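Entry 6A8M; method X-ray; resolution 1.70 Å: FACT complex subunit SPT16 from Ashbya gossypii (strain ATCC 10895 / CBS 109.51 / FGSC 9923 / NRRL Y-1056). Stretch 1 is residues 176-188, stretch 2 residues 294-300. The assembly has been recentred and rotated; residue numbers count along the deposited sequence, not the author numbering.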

# COMPACT_ATOMS: atom_id res chain seq x y z
N VAL A 176 -6.17 6.04 8.99
CA VAL A 176 -5.86 5.66 10.36
C VAL A 176 -6.05 4.15 10.50
O VAL A 176 -7.08 3.60 10.11
CB VAL A 176 -6.74 6.43 11.35
CG1 VAL A 176 -6.68 5.79 12.73
CG2 VAL A 176 -6.32 7.91 11.39
N LYS A 177 -5.04 3.49 11.07
CA LYS A 177 -5.04 2.04 11.18
C LYS A 177 -5.52 1.65 12.57
O LYS A 177 -5.04 2.20 13.57
CB LYS A 177 -3.63 1.48 10.94
CG LYS A 177 -3.10 1.77 9.53
CD LYS A 177 -3.78 0.87 8.48
CE LYS A 177 -3.46 1.36 7.06
NZ LYS A 177 -4.26 2.57 6.74
N ASP A 178 -6.48 0.73 12.64
CA ASP A 178 -6.98 0.33 13.94
C ASP A 178 -6.02 -0.69 14.54
O ASP A 178 -4.97 -0.98 13.97
CB ASP A 178 -8.43 -0.18 13.85
CG ASP A 178 -8.58 -1.52 13.13
OD1 ASP A 178 -7.60 -2.26 12.96
OD2 ASP A 178 -9.74 -1.84 12.76
N GLU A 179 -6.37 -1.21 15.71
CA GLU A 179 -5.48 -2.11 16.44
C GLU A 179 -5.09 -3.31 15.59
O GLU A 179 -3.91 -3.70 15.53
CB GLU A 179 -6.17 -2.57 17.72
CG GLU A 179 -5.47 -2.18 18.99
CD GLU A 179 -6.11 -2.84 20.20
OE1 GLU A 179 -5.44 -3.67 20.85
OE2 GLU A 179 -7.29 -2.54 20.49
N LYS A 180 -6.08 -3.94 14.95
CA LYS A 180 -5.83 -5.14 14.17
C LYS A 180 -4.94 -4.83 12.98
O LYS A 180 -3.99 -5.56 12.69
CB LYS A 180 -7.17 -5.73 13.71
CG LYS A 180 -7.03 -7.01 12.93
CD LYS A 180 -8.40 -7.58 12.51
CE LYS A 180 -9.18 -6.65 11.59
NZ LYS A 180 -10.38 -7.33 10.98
N GLU A 181 -5.23 -3.72 12.29
CA GLU A 181 -4.44 -3.36 11.12
C GLU A 181 -3.00 -3.08 11.50
O GLU A 181 -2.09 -3.42 10.74
CB GLU A 181 -5.06 -2.13 10.47
CG GLU A 181 -6.47 -2.38 9.95
CD GLU A 181 -7.09 -1.14 9.31
OE1 GLU A 181 -7.32 -1.15 8.09
OE2 GLU A 181 -7.32 -0.16 10.03
N GLN A 182 -2.79 -2.40 12.63
CA GLN A 182 -1.42 -2.13 13.05
C GLN A 182 -0.66 -3.44 13.30
O GLN A 182 0.51 -3.55 12.95
CB GLN A 182 -1.41 -1.22 14.28
CG GLN A 182 -1.93 0.21 13.98
CD GLN A 182 -1.68 1.13 15.14
OE1 GLN A 182 -0.69 0.99 15.86
NE2 GLN A 182 -2.56 2.12 15.32
N ALA A 183 -1.35 -4.47 13.83
CA ALA A 183 -0.71 -5.77 14.02
C ALA A 183 -0.34 -6.39 12.68
O ALA A 183 0.78 -6.87 12.50
CB ALA A 183 -1.63 -6.70 14.81
N TYR A 184 -1.25 -6.34 11.70
CA TYR A 184 -0.90 -6.91 10.39
C TYR A 184 0.27 -6.17 9.76
O TYR A 184 1.11 -6.79 9.10
CB TYR A 184 -2.11 -6.89 9.46
CG TYR A 184 -3.28 -7.72 9.95
CD1 TYR A 184 -3.08 -8.91 10.66
CD2 TYR A 184 -4.58 -7.32 9.67
CE1 TYR A 184 -4.16 -9.65 11.11
CE2 TYR A 184 -5.67 -8.07 10.09
CZ TYR A 184 -5.45 -9.23 10.81
OH TYR A 184 -6.55 -9.95 11.24
N LEU A 185 0.33 -4.84 9.94
CA LEU A 185 1.46 -4.08 9.42
C LEU A 185 2.77 -4.47 10.11
O LEU A 185 3.83 -4.46 9.48
CB LEU A 185 1.21 -2.57 9.58
CG LEU A 185 0.17 -2.04 8.60
CD1 LEU A 185 -0.37 -0.71 9.13
CD2 LEU A 185 0.76 -1.83 7.24
N GLN A 186 2.72 -4.81 11.41
CA GLN A 186 3.95 -5.25 12.05
C GLN A 186 4.37 -6.64 11.55
O GLN A 186 5.56 -6.91 11.37
CB GLN A 186 3.80 -5.24 13.58
CG GLN A 186 5.06 -5.73 14.31
CD GLN A 186 6.26 -4.80 14.16
OE1 GLN A 186 6.51 -3.94 15.02
NE2 GLN A 186 7.05 -5.02 13.09
N VAL A 187 3.40 -7.53 11.33
CA VAL A 187 3.74 -8.84 10.78
C VAL A 187 4.37 -8.67 9.42
O VAL A 187 5.44 -9.22 9.13
CB VAL A 187 2.49 -9.74 10.70
CG1 VAL A 187 2.82 -11.05 9.99
CG2 VAL A 187 1.93 -10.05 12.10
N SER A 188 3.71 -7.89 8.56
CA SER A 188 4.22 -7.63 7.22
C SER A 188 5.64 -7.07 7.27
O SER A 188 6.52 -7.51 6.51
CB SER A 188 3.30 -6.64 6.51
OG SER A 188 3.81 -6.35 5.23
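Stretch 2 294-300: RYKNYCS

Stretch 2 is a tight hairpin laid against one side of the helix that starts at Glu 179 and continues beyond Ser 188. The end of one strand, 294-295, and a second strand, 298-299, are joined by a type I' turn from Tyr 295 to Tyr 298, and paired backbone bonds close it: Tyr 295 N to Tyr 298 O at 3.1 Å and Tyr 298 N to Tyr 295 O at 3.0 Å. The CA of Tyr 295 is 4.8 Å from that of Ser 188 and the CA of Tyr 298 5.6 Å from that of Leu 185, so the chain moves back along the helix before Ser 300 returns to Ser 188.

Arg 294 directs its CA-to-CB bond away from the helix and contributes little. Tyr 295 points toward it. Val 187 CG1 lies over one face of its ring, 3.5 Å from Tyr 295 CD2, while Tyr 184 CD1 approaches the ring edge, 3.9 Å from Tyr 295 CE2. At the turn, both Lys 296 and Asn 297 have positive phi. Lys 296 places CD over the Tyr 184 ring, and its NZ donates a hydrogen bond to Tyr 184 OH at 3.2 Å; Asn 297 turns away.

Tyr 298 buries the largest area of the hairpin. Glu 181 CA lies over one face of its ring, Tyr 184 CB is 3.7 Å from Tyr 298 CD1, and Leu 185 CD2 is 3.8 Å from Tyr 298 CB. Tyr 298 OH donates a very short hydrogen bond, 2.5 Å, to Glu 181 OE1; Glu 181 OE2 meanwhile accepts from Asp 178 N at 2.9 Å, tying the tyrosine to the start of the helix. Cys 299 points away, but its carbonyl O packs 3.1 Å from Leu 185 CD2 and finds no polar partner. Finally, Ser 300 OG shares a 2.7 Å hydrogen bond with Ser 188 OG.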

# COMPACT_ATOMS: atom_id res chain seq x y z
N ARG A 294 3.29 -8.04 1.84
CA ARG A 294 1.93 -7.85 2.30
C ARG A 294 1.58 -8.99 3.25
O ARG A 294 1.90 -10.16 2.97
CB ARG A 294 0.89 -7.82 1.15
CG ARG A 294 1.10 -6.74 0.09
CD ARG A 294 -0.16 -6.59 -0.81
NE ARG A 294 -0.63 -7.88 -1.30
CZ ARG A 294 -0.46 -8.34 -2.55
NH1 ARG A 294 0.16 -7.61 -3.46
NH2 ARG A 294 -0.94 -9.54 -2.88
N TYR A 295 0.96 -8.67 4.37
CA TYR A 295 0.36 -9.69 5.21
C TYR A 295 -1.10 -9.35 5.42
O TYR A 295 -1.42 -8.27 5.94
CB TYR A 295 1.05 -9.83 6.56
CG TYR A 295 0.43 -10.95 7.32
CD1 TYR A 295 0.58 -12.27 6.88
CD2 TYR A 295 -0.31 -10.72 8.45
CE1 TYR A 295 -0.01 -13.31 7.58
CE2 TYR A 295 -0.89 -11.76 9.16
CZ TYR A 295 -0.75 -13.05 8.71
OH TYR A 295 -1.32 -14.10 9.41
N LYS A 296 -1.98 -10.28 5.07
CA LYS A 296 -3.43 -10.03 5.04
C LYS A 296 -3.73 -8.68 4.40
O LYS A 296 -4.56 -7.90 4.89
CB LYS A 296 -4.03 -10.13 6.43
CG LYS A 296 -3.99 -11.56 6.95
CD LYS A 296 -4.71 -11.71 8.30
CE LYS A 296 -6.21 -11.85 8.13
NZ LYS A 296 -6.83 -12.50 9.35
N ASN A 297 -3.04 -8.42 3.29
CA ASN A 297 -3.18 -7.30 2.36
C ASN A 297 -2.53 -6.01 2.89
O ASN A 297 -2.55 -5.01 2.15
CB ASN A 297 -4.64 -7.01 1.98
CG ASN A 297 -5.36 -8.25 1.44
OD1 ASN A 297 -6.41 -8.66 1.94
ND2 ASN A 297 -4.77 -8.87 0.43
N TYR A 298 -1.93 -6.01 4.08
CA TYR A 298 -1.30 -4.80 4.62
C TYR A 298 0.16 -4.73 4.18
O TYR A 298 0.95 -5.62 4.50
CB TYR A 298 -1.46 -4.75 6.15
CG TYR A 298 -2.88 -4.39 6.44
CD1 TYR A 298 -3.86 -5.39 6.54
CD2 TYR A 298 -3.27 -3.07 6.51
CE1 TYR A 298 -5.20 -5.03 6.72
CE2 TYR A 298 -4.61 -2.72 6.74
CZ TYR A 298 -5.55 -3.70 6.81
OH TYR A 298 -6.86 -3.33 6.96
N CYS A 299 0.52 -3.67 3.44
CA CYS A 299 1.84 -3.48 2.86
C CYS A 299 2.85 -2.90 3.84
O CYS A 299 2.53 -2.05 4.68
CB CYS A 299 1.78 -2.54 1.66
SG CYS A 299 0.72 -3.12 0.33
N SER A 300 4.11 -3.33 3.67
CA SER A 300 5.27 -2.74 4.32
C SER A 300 6.37 -2.59 3.26
O SER A 300 6.26 -3.10 2.13
CB SER A 300 5.78 -3.58 5.50
OG SER A 300 6.13 -4.89 5.06